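Imelysin (Bacteroides ovatus ATCC 8483, PDB 3OYV) probably binds metal and takes part in bacterial iron uptake, as an imelysin-like protein classed among peptidases. Local coordinates at residues L42-N47 and V238-K243; P97-K102 and H185-N189; N127-I132 and E283-F288. All coordinates share one frame; numbering follows the deposited sequence.

Contact 1: residues L42-N47 and V238-K243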
loop_
_atom_site.group_PDB
_atom_site.type_symbol
_atom_site.label_atom_id
_atom_site.label_comp_id
_atom_site.label_asym_id
_atom_site.label_seq_id
_atom_site.Cartn_x
_atom_site.Cartn_y
_atom_site.Cartn_z
ATOM N N LEU A 42 13.357 -3.093 -2.844
ATOM C CA LEU A 42 12.175 -3.647 -3.568
ATOM C C LEU A 42 12.264 -3.331 -5.074
ATOM O O LEU A 42 12.106 -4.199 -5.930
ATOM C CB LEU A 42 10.908 -3.044 -2.972
ATOM C CG LEU A 42 9.574 -3.453 -3.611
ATOM C CD1 LEU A 42 9.426 -4.986 -3.750
ATOM C CD2 LEU A 42 8.472 -2.866 -2.751
ATOM N N TYR A 43 12.514 -2.065 -5.405
ATOM C CA TYR A 43 12.637 -1.657 -6.795
ATOM C C TYR A 43 13.815 -2.411 -7.473
ATOM O O TYR A 43 13.700 -2.915 -8.599
ATOM C CB TYR A 43 12.854 -0.160 -6.865
ATOM C CG TYR A 43 13.144 0.353 -8.266
ATOM C CD1 TYR A 43 12.261 0.146 -9.324
ATOM C CD2 TYR A 43 14.298 1.074 -8.523
ATOM C CE1 TYR A 43 12.523 0.628 -10.586
ATOM C CE2 TYR A 43 14.564 1.569 -9.777
ATOM C CZ TYR A 43 13.677 1.377 -10.812
ATOM O OH TYR A 43 13.964 1.864 -12.070
ATOM N N ASN A 44 14.975 -2.435 -6.822
ATOM C CA ASN A 44 16.127 -3.088 -7.419
ATOM C C ASN A 44 15.935 -4.588 -7.627
ATOM O O ASN A 44 16.441 -5.138 -8.614
ATOM C CB ASN A 44 17.391 -2.845 -6.599
ATOM C CG ASN A 44 17.878 -1.394 -6.680
ATOM O OD1 ASN A 44 17.514 -0.662 -7.594
ATOM N ND2 ASN A 44 18.708 -0.978 -5.695
ATOM N N ALA A 45 15.146 -5.229 -6.760
ATOM C CA ALA A 45 14.902 -6.669 -6.895
ATOM C C ALA A 45 14.124 -6.915 -8.188
ATOM O O ALA A 45 14.393 -7.854 -8.920
ATOM C CB ALA A 45 14.115 -7.188 -5.739
ATOM N N TRP A 46 13.159 -6.033 -8.463
ATOM C CA TRP A 46 12.381 -6.133 -9.699
ATOM C C TRP A 46 13.142 -5.697 -10.926
ATOM O O TRP A 46 12.973 -6.268 -12.001
ATOM C CB TRP A 46 11.070 -5.327 -9.579
ATOM C CG TRP A 46 9.941 -6.099 -8.939
ATOM C CD1 TRP A 46 9.648 -6.174 -7.596
ATOM C CD2 TRP A 46 8.964 -6.923 -9.599
ATOM N NE1 TRP A 46 8.587 -7.008 -7.384
ATOM C CE2 TRP A 46 8.137 -7.462 -8.600
ATOM C CE3 TRP A 46 8.736 -7.289 -10.930
ATOM C CZ2 TRP A 46 7.051 -8.295 -8.899
ATOM C CZ3 TRP A 46 7.654 -8.097 -11.219
ATOM C CH2 TRP A 46 6.844 -8.605 -10.229
ATOM N N ASN A 47 13.897 -4.604 -10.809
ATOM C CA ASN A 47 14.435 -3.934 -11.973
ATOM C C ASN A 47 15.854 -4.303 -12.350
ATOM O O ASN A 47 16.243 -4.131 -13.510
ATOM C CB ASN A 47 14.380 -2.425 -11.746
ATOM C CG ASN A 47 14.767 -1.627 -12.990
ATOM O OD1 ASN A 47 14.120 -1.712 -14.056
ATOM N ND2 ASN A 47 15.798 -0.804 -12.851
ATOM N N VAL A 238 3.927 -2.668 -12.840
ATOM C CA VAL A 238 4.635 -3.045 -11.628
ATOM C C VAL A 238 5.940 -2.248 -11.482
ATOM O O VAL A 238 6.149 -1.575 -10.471
ATOM C CB VAL A 238 4.919 -4.556 -11.569
ATOM C CG1 VAL A 238 5.758 -4.893 -10.335
ATOM C CG2 VAL A 238 3.604 -5.358 -11.530
ATOM N N VAL A 239 6.844 -2.357 -12.459
ATOM C CA VAL A 239 8.172 -1.728 -12.293
ATOM C C VAL A 239 8.071 -0.207 -12.159
ATOM O O VAL A 239 8.703 0.363 -11.269
ATOM C CB VAL A 239 9.168 -2.232 -13.334
ATOM C CG1 VAL A 239 10.519 -1.515 -13.149
ATOM C CG2 VAL A 239 9.375 -3.756 -13.230
ATOM N N PRO A 240 7.247 0.446 -13.002
ATOM C CA PRO A 240 7.097 1.903 -12.811
ATOM C C PRO A 240 6.518 2.314 -11.481
ATOM O O PRO A 240 6.865 3.375 -10.949
ATOM C CB PRO A 240 6.243 2.326 -14.008
ATOM C CG PRO A 240 6.529 1.296 -15.078
ATOM C CD PRO A 240 6.658 0.007 -14.283
ATOM N N THR A 241 5.582 1.531 -10.948
ATOM C CA THR A 241 5.059 1.840 -9.633
ATOM C C THR A 241 6.152 1.742 -8.565
ATOM O O THR A 241 6.255 2.641 -7.701
ATOM C CB THR A 241 3.850 0.936 -9.277
ATOM O OG1 THR A 241 2.831 1.148 -10.267
ATOM C CG2 THR A 241 3.313 1.249 -7.903
ATOM N N TYR A 242 6.976 0.699 -8.632
ATOM C CA TYR A 242 8.045 0.578 -7.657
ATOM C C TYR A 242 9.153 1.637 -7.881
ATOM O O TYR A 242 9.777 2.071 -6.914
ATOM C CB TYR A 242 8.604 -0.815 -7.626
ATOM C CG TYR A 242 7.680 -1.858 -7.062
ATOM C CD1 TYR A 242 6.872 -1.599 -5.967
ATOM C CD2 TYR A 242 7.692 -3.141 -7.578
ATOM C CE1 TYR A 242 6.037 -2.601 -5.419
ATOM C CE2 TYR A 242 6.908 -4.137 -7.032
ATOM C CZ TYR A 242 6.091 -3.879 -5.951
ATOM O OH TYR A 242 5.368 -4.928 -5.402
ATOM N N LYS A 243 9.381 2.046 -9.125
ATOM C CA LYS A 243 10.307 3.157 -9.390
ATOM C C LYS A 243 9.802 4.424 -8.716
ATOM O O LYS A 243 10.563 5.144 -8.058
ATOM C CB LYS A 243 10.479 3.411 -10.898
ATOM C CG LYS A 243 11.598 4.416 -11.206
ATOM C CD LYS A 243 11.683 4.667 -12.715
ATOM C CE LYS A 243 12.804 5.636 -13.057
ATOM N NZ LYS A 243 13.000 5.839 -14.526
HETATM O O HOH W 1 6.838 -7.371 -5.191
#
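Val238 CG1 sits almost squarely over the six-membered ring of Trp46, 3.6 Å from the ring centroid, so that one methyl group touches nearly all of its carbons about equally. The five-membered half of the indole meets the Tyr242 ring, with planes inclined at 46°, neither stacked nor edge-to-face; Trp46 NE1 comes within 3.3 Å of Tyr242 CE2. At the indole edge, and in its plane, a water accepts the N-H from Trp46 NE1 at 2.8 Å. The same water lies 2.9 Å from Tyr242 OH, joining the polar ends of two otherwise apolar partners. Tyr242 in turn carries Leu42 over the centre of one ring face, Leu42 CG lying 4.0 Å from the ring centroid. Replacing Trp46 by an alanine is likely to leave Val238 CG1 without its ring face, open a gap beside Tyr242 and take the N-H donor from the bridging water.

On the more exposed side of the contact, Tyr43 has its CG anti to the backbone N (chi1 174°), and its ring runs alongside the extended Lys243 chain; Lys243 CA lies over one face, Lys243 CB is 3.5 Å from Tyr43 CE1, and Asn47 CB backs the opposite face. Val239 CG1 touches both Tyr43 CE1, at 3.9 Å, and Asn47 OD1.

The segments run nearly antiparallel, at 152°, joining the C-terminal end of helix 21-47 to the middle of helix 223-261, which kinks at Pro240. Tyr56 packs edge-to-face with Trp46, and Phe288 does so with Tyr242. Pro292 covers Leu42 and Trp46, while Leu298 and Met302 of helix 298-303 close over Leu42.

Contact 2: residues P97-K102 and H185-N189; sequences PYNLYK and HIPSN
Tyr98 OH, Lys102 NZ and Pro187 O converge on one water that ties the helix end to the loop. The water donates to Pro187 O at 2.6 Å and accepts from Lys102 NZ at 3.1 Å; its third partner, Tyr98 OH, is 3.0 Å away. The lysine reaches it by curling over Tyr98, one helical turn back, with Lys102 CG over one face of the Tyr98 ring. A trans first torsion (179°) swings that ring out beside the loop, where it presents an edge to a carbonyl, Ile186 O lying near the ring plane and 3.4 Å from Tyr98 CD1.

Apolar contacts fill the other side. Pro187 lies on the Tyr101 ring, its CD 3.8 Å from the ring centroid and only 8° off the normal, a CH-pi contact over the face, with CG close to the rim at CE1. Ile186 wedges its CG2 branch against the helix, 3.7 Å from Tyr101 CB and touching the backbone at Pro97 O, while its CD1 reaches Pro97 CB.

A type I beta turn from His185 to Ser188 sets out these two side chains, closed by Ser188 N to His185 O at 3.1 Å. Ser188 then occupies the N-cap position of helix 189-214, and Thr191 OG1 in the first turn lies within hydrogen-bonding reach of His185 O and Ile186 O. The loop thus meets the C-terminal turn of helix 71-102 just where the chain enters helix 189-214.

Between the segments, direct contact is mostly apolar, with one carbonyl at a ring edge. Polar joining is left to a single water, which satisfies Pro187 O while bridging a phenol and an ammonium group.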
loop_
_atom_site.group_PDB
_atom_site.type_symbol
_atom_site.label_atom_id
_atom_site.label_comp_id
_atom_site.label_asym_id
_atom_site.label_seq_id
_atom_site.Cartn_x
_atom_site.Cartn_y
_atom_site.Cartn_z
ATOM N N PRO A 97 -13.020 -2.615 11.561
ATOM C CA PRO A 97 -13.601 -1.527 12.358
ATOM C C PRO A 97 -15.138 -1.555 12.395
ATOM O O PRO A 97 -15.745 -1.307 13.444
ATOM C CB PRO A 97 -13.021 -0.263 11.705
ATOM C CG PRO A 97 -11.792 -0.729 11.042
ATOM C CD PRO A 97 -12.044 -2.109 10.574
ATOM N N TYR A 98 -15.766 -1.829 11.262
ATOM C CA TYR A 98 -17.225 -1.882 11.224
ATOM C C TYR A 98 -17.786 -2.932 12.183
ATOM O O TYR A 98 -18.680 -2.628 12.978
ATOM C CB TYR A 98 -17.696 -2.162 9.765
ATOM C CG TYR A 98 -19.196 -2.246 9.678
ATOM C CD1 TYR A 98 -19.976 -1.084 9.598
ATOM C CD2 TYR A 98 -19.865 -3.493 9.719
ATOM C CE1 TYR A 98 -21.372 -1.139 9.588
ATOM C CE2 TYR A 98 -21.258 -3.549 9.706
ATOM C CZ TYR A 98 -21.997 -2.386 9.628
ATOM O OH TYR A 98 -23.375 -2.433 9.605
ATOM N N ASN A 99 -17.251 -4.141 12.152
ATOM C CA ASN A 99 -17.805 -5.193 13.017
ATOM C C ASN A 99 -17.525 -4.906 14.496
ATOM O O ASN A 99 -18.394 -5.116 15.346
ATOM C CB ASN A 99 -17.276 -6.551 12.611
ATOM C CG ASN A 99 -17.844 -7.000 11.300
ATOM O OD1 ASN A 99 -18.972 -6.662 10.954
ATOM N ND2 ASN A 99 -17.053 -7.744 10.549
ATOM N N LEU A 100 -16.329 -4.406 14.818
ATOM C CA LEU A 100 -16.078 -3.956 16.199
ATOM C C LEU A 100 -17.124 -2.915 16.643
ATOM O O LEU A 100 -17.683 -3.001 17.752
ATOM C CB LEU A 100 -14.679 -3.330 16.315
ATOM C CG LEU A 100 -13.494 -4.263 16.335
ATOM C CD1 LEU A 100 -12.162 -3.524 16.080
ATOM C CD2 LEU A 100 -13.454 -5.090 17.646
ATOM N N TYR A 101 -17.409 -1.942 15.797
ATOM C CA TYR A 101 -18.278 -0.847 16.141
ATOM C C TYR A 101 -19.682 -1.400 16.391
ATOM O O TYR A 101 -20.330 -1.059 17.401
ATOM C CB TYR A 101 -18.294 0.203 15.025
ATOM C CG TYR A 101 -18.902 1.492 15.461
ATOM C CD1 TYR A 101 -20.291 1.636 15.654
ATOM C CD2 TYR A 101 -18.088 2.594 15.760
ATOM C CE1 TYR A 101 -20.817 2.824 16.083
ATOM C CE2 TYR A 101 -18.625 3.764 16.200
ATOM C CZ TYR A 101 -19.968 3.893 16.362
ATOM O OH TYR A 101 -20.509 5.099 16.805
ATOM N N LYS A 102 -20.174 -2.232 15.471
ATOM C CA LYS A 102 -21.547 -2.741 15.599
ATOM C C LYS A 102 -21.724 -3.629 16.829
ATOM O O LYS A 102 -22.858 -3.735 17.329
ATOM C CB LYS A 102 -21.958 -3.482 14.344
ATOM C CG LYS A 102 -21.999 -2.638 13.073
ATOM C CD LYS A 102 -22.845 -1.392 13.164
ATOM C CE LYS A 102 -24.308 -1.673 13.365
ATOM N NZ LYS A 102 -25.090 -0.396 13.232
ATOM N N HIS A 185 -17.300 7.849 10.722
ATOM C CA HIS A 185 -18.525 7.370 10.066
ATOM C C HIS A 185 -18.533 5.861 9.857
ATOM O O HIS A 185 -19.082 5.354 8.876
ATOM C CB HIS A 185 -18.683 8.099 8.730
ATOM C CG HIS A 185 -18.814 9.561 8.892
ATOM N ND1 HIS A 185 -17.759 10.437 8.796
ATOM C CD2 HIS A 185 -19.897 10.303 9.202
ATOM C CE1 HIS A 185 -18.189 11.660 9.048
ATOM N NE2 HIS A 185 -19.482 11.607 9.289
ATOM N N ILE A 186 -17.947 5.136 10.797
ATOM C CA ILE A 186 -17.820 3.713 10.663
ATOM C C ILE A 186 -19.191 3.014 10.485
ATOM O O ILE A 186 -19.323 2.261 9.544
ATOM C CB ILE A 186 -17.012 3.099 11.803
ATOM C CG1 ILE A 186 -15.549 3.581 11.760
ATOM C CG2 ILE A 186 -17.115 1.589 11.805
ATOM C CD1 ILE A 186 -14.722 3.207 12.989
ATOM N N PRO A 187 -20.238 3.344 11.279
ATOM C CA PRO A 187 -21.482 2.572 11.125
ATOM C C PRO A 187 -22.343 3.017 9.951
ATOM O O PRO A 187 -23.441 2.512 9.800
ATOM C CB PRO A 187 -22.171 2.777 12.472
ATOM C CG PRO A 187 -21.677 4.132 12.931
ATOM C CD PRO A 187 -20.219 4.129 12.517
ATOM N N SER A 188 -21.889 3.956 9.136
ATOM C CA SER A 188 -22.729 4.557 8.102
ATOM C C SER A 188 -23.204 3.538 7.071
ATOM O O SER A 188 -22.581 2.500 6.864
ATOM C CB SER A 188 -21.984 5.677 7.399
ATOM O OG SER A 188 -20.972 5.159 6.541
ATOM N N ASN A 189 -24.350 3.838 6.461
ATOM C CA ASN A 189 -24.831 3.043 5.341
ATOM C C ASN A 189 -23.791 2.971 4.228
ATOM O O ASN A 189 -23.668 1.972 3.552
ATOM C CB ASN A 189 -26.129 3.627 4.788
ATOM C CG ASN A 189 -27.297 3.502 5.761
ATOM O OD1 ASN A 189 -27.327 2.603 6.592
ATOM N ND2 ASN A 189 -28.262 4.396 5.632
HETATM O O HOH W 2 -24.647 0.188 10.191
#

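Contact 3: residues N127-I132 and E283-F288; sequences NNIYSI and EKSEAF
Ser131 OG makes two bonds, donating to Lys284 O at 2.7 Å from above the carbonyl plane and accepting from Ala287 N at 2.9 Å. The near-trans first torsion of Ser131 (-170°) carries the oxygen into the turn. Asn127 ND2 gives a nearly straight bond (166°) to Glu283 OE1 at 2.9 Å, within its own amide plane. Asn128 ND2 reaches Glu283 O at 3.0 Å, so two adjacent asparagines hold one glutamate by side chain and backbone.

A second shell fixes these groups. Arg279 and His120 hold Glu283 OE2, and Lys93 hydrogen-bonds Asn128 OD1 and forms a salt bridge with Glu286 OE1. The Lys284 chain passes Asn127 on its way to a salt bridge with Glu280. Outward, Ala287 CB packs 4.0 Å from Ile132 CG1.

Glycerol and an unidentified molecule, probably from the crystallisation liquor, lie beside Glu286 and may mark a pocket. The contact is buried near the centre of the chain, where the turn after helix 265-283 lies against helix 121-137, with helices 71-102, 158-177 and 189-214 around the latter and helix 223-261 behind Ser285 and Phe288.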
loop_
_atom_site.group_PDB
_atom_site.type_symbol
_atom_site.label_atom_id
_atom_site.label_comp_id
_atom_site.label_asym_id
_atom_site.label_seq_id
_atom_site.Cartn_x
_atom_site.Cartn_y
_atom_site.Cartn_z
ATOM N N ASN A 127 -7.169 3.982 -3.462
ATOM C CA ASN A 127 -5.939 3.701 -4.224
ATOM C C ASN A 127 -5.653 2.225 -4.337
ATOM O O ASN A 127 -5.182 1.756 -5.367
ATOM C CB ASN A 127 -4.742 4.426 -3.600
ATOM C CG ASN A 127 -4.698 5.897 -3.944
ATOM O OD1 ASN A 127 -5.332 6.351 -4.901
ATOM N ND2 ASN A 127 -3.954 6.667 -3.148
ATOM N N ASN A 128 -5.970 1.467 -3.290
ATOM C CA ASN A 128 -5.826 0.026 -3.362
ATOM C C ASN A 128 -6.712 -0.564 -4.486
ATOM O O ASN A 128 -6.320 -1.486 -5.199
ATOM C CB ASN A 128 -6.200 -0.680 -2.049
ATOM C CG ASN A 128 -5.335 -0.305 -0.827
ATOM O OD1 ASN A 128 -5.812 -0.502 0.290
ATOM N ND2 ASN A 128 -4.117 0.214 -1.011
ATOM N N ILE A 129 -7.919 -0.030 -4.623
ATOM C CA ILE A 129 -8.807 -0.482 -5.704
ATOM C C ILE A 129 -8.251 -0.037 -7.073
ATOM O O ILE A 129 -8.312 -0.788 -8.047
ATOM C CB ILE A 129 -10.260 -0.023 -5.490
ATOM C CG1 ILE A 129 -10.824 -0.549 -4.154
ATOM C CG2 ILE A 129 -11.118 -0.458 -6.673
ATOM C CD1 ILE A 129 -10.739 -2.024 -3.945
ATOM N N TYR A 130 -7.687 1.171 -7.142
ATOM C CA TYR A 130 -7.042 1.591 -8.378
ATOM C C TYR A 130 -5.853 0.730 -8.749
ATOM O O TYR A 130 -5.547 0.621 -9.921
ATOM C CB TYR A 130 -6.653 3.066 -8.328
ATOM C CG TYR A 130 -7.836 3.998 -8.371
ATOM C CD1 TYR A 130 -8.943 3.698 -9.157
ATOM C CD2 TYR A 130 -7.851 5.180 -7.642
ATOM C CE1 TYR A 130 -10.035 4.542 -9.213
ATOM C CE2 TYR A 130 -8.949 6.044 -7.698
ATOM C CZ TYR A 130 -10.021 5.702 -8.486
ATOM O OH TYR A 130 -11.110 6.546 -8.546
ATOM N N SER A 131 -5.222 0.086 -7.772
ATOM C CA SER A 131 -4.197 -0.914 -8.080
ATOM C C SER A 131 -4.764 -2.058 -8.932
ATOM O O SER A 131 -4.143 -2.500 -9.921
ATOM C CB SER A 131 -3.554 -1.452 -6.806
ATOM O OG SER A 131 -2.407 -2.245 -7.100
ATOM N N ILE A 132 -5.969 -2.491 -8.579
ATOM C CA ILE A 132 -6.656 -3.514 -9.368
ATOM C C ILE A 132 -6.969 -2.982 -10.786
ATOM O O ILE A 132 -6.738 -3.681 -11.790
ATOM C CB ILE A 132 -7.984 -3.955 -8.697
ATOM C CG1 ILE A 132 -7.708 -4.548 -7.321
ATOM C CG2 ILE A 132 -8.745 -4.926 -9.606
ATOM C CD1 ILE A 132 -9.012 -4.832 -6.526
ATOM N N GLU A 283 0.203 2.518 -2.173
ATOM C CA GLU A 283 -1.199 2.088 -2.093
ATOM C C GLU A 283 -1.646 1.519 -3.450
ATOM O O GLU A 283 -2.411 0.538 -3.512
ATOM C CB GLU A 283 -2.042 3.271 -1.624
ATOM C CG GLU A 283 -1.732 3.715 -0.223
ATOM C CD GLU A 283 -2.231 5.091 0.170
ATOM O OE1 GLU A 283 -2.570 5.905 -0.719
ATOM O OE2 GLU A 283 -2.163 5.358 1.407
ATOM N N LYS A 284 -1.151 2.125 -4.530
ATOM C CA LYS A 284 -1.453 1.636 -5.874
ATOM C C LYS A 284 -0.651 0.406 -6.280
ATOM O O LYS A 284 -0.799 -0.103 -7.401
ATOM C CB LYS A 284 -1.280 2.756 -6.882
ATOM C CG LYS A 284 -2.311 3.854 -6.700
ATOM C CD LYS A 284 -2.161 4.879 -7.774
ATOM C CE LYS A 284 -3.320 5.847 -7.846
ATOM N NZ LYS A 284 -3.116 6.834 -8.951
ATOM N N SER A 285 0.166 -0.133 -5.365
ATOM C CA SER A 285 0.868 -1.387 -5.586
ATOM C C SER A 285 0.214 -2.538 -4.874
ATOM O O SER A 285 0.680 -3.654 -5.036
ATOM C CB SER A 285 2.339 -1.295 -5.134
ATOM O OG SER A 285 2.510 -1.487 -3.743
ATOM N N GLU A 286 -0.840 -2.319 -4.091
ATOM C CA GLU A 286 -1.316 -3.387 -3.207
ATOM C C GLU A 286 -2.117 -4.494 -3.884
ATOM O O GLU A 286 -2.410 -5.482 -3.239
ATOM C CB GLU A 286 -2.031 -2.835 -1.979
ATOM C CG GLU A 286 -1.132 -1.993 -1.079
ATOM C CD GLU A 286 -1.806 -1.495 0.196
ATOM O OE1 GLU A 286 -2.675 -2.203 0.774
ATOM O OE2 GLU A 286 -1.471 -0.391 0.625
ATOM N N ALA A 287 -2.420 -4.368 -5.185
ATOM C CA ALA A 287 -2.938 -5.494 -5.970
ATOM C C ALA A 287 -1.851 -6.460 -6.432
ATOM O O ALA A 287 -2.168 -7.498 -6.999
ATOM C CB ALA A 287 -3.780 -5.010 -7.171
ATOM N N PHE A 288 -0.570 -6.132 -6.196
ATOM C CA PHE A 288 0.530 -7.006 -6.548
ATOM C C PHE A 288 1.451 -7.245 -5.362
ATOM O O PHE A 288 2.675 -7.079 -5.458
ATOM C CB PHE A 288 1.289 -6.610 -7.835
ATOM C CG PHE A 288 1.504 -5.136 -8.062
ATOM C CD1 PHE A 288 0.539 -4.373 -8.679
ATOM C CD2 PHE A 288 2.738 -4.552 -7.821
ATOM C CE1 PHE A 288 0.757 -3.037 -9.007
ATOM C CE2 PHE A 288 2.983 -3.238 -8.128
ATOM C CZ PHE A 288 2.000 -2.457 -8.736
#

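Contacts 1 and 3 are neighbours, their centres about 15 Å apart, and they touch where Phe288 packs on Val238 and Thr241 of helix 223-261. Contact 2 lies on the opposite side of the chain's centre from contact 1, about 36 Å away between centres, and about 23 Å from contact 3. Along the chain, 42-47 and 238-243 enclose all of contact 2, whereas contact 3 crosses both, since 127-132 falls inside those loops and 283-288 beyond them. Helices 71-102 and 189-214 link contact 2 to the surroundings of contact 3. Contact 3 thus ties helix 121-137 to the loop after helix 265-283, with helix 223-261 of contact 1 against that loop.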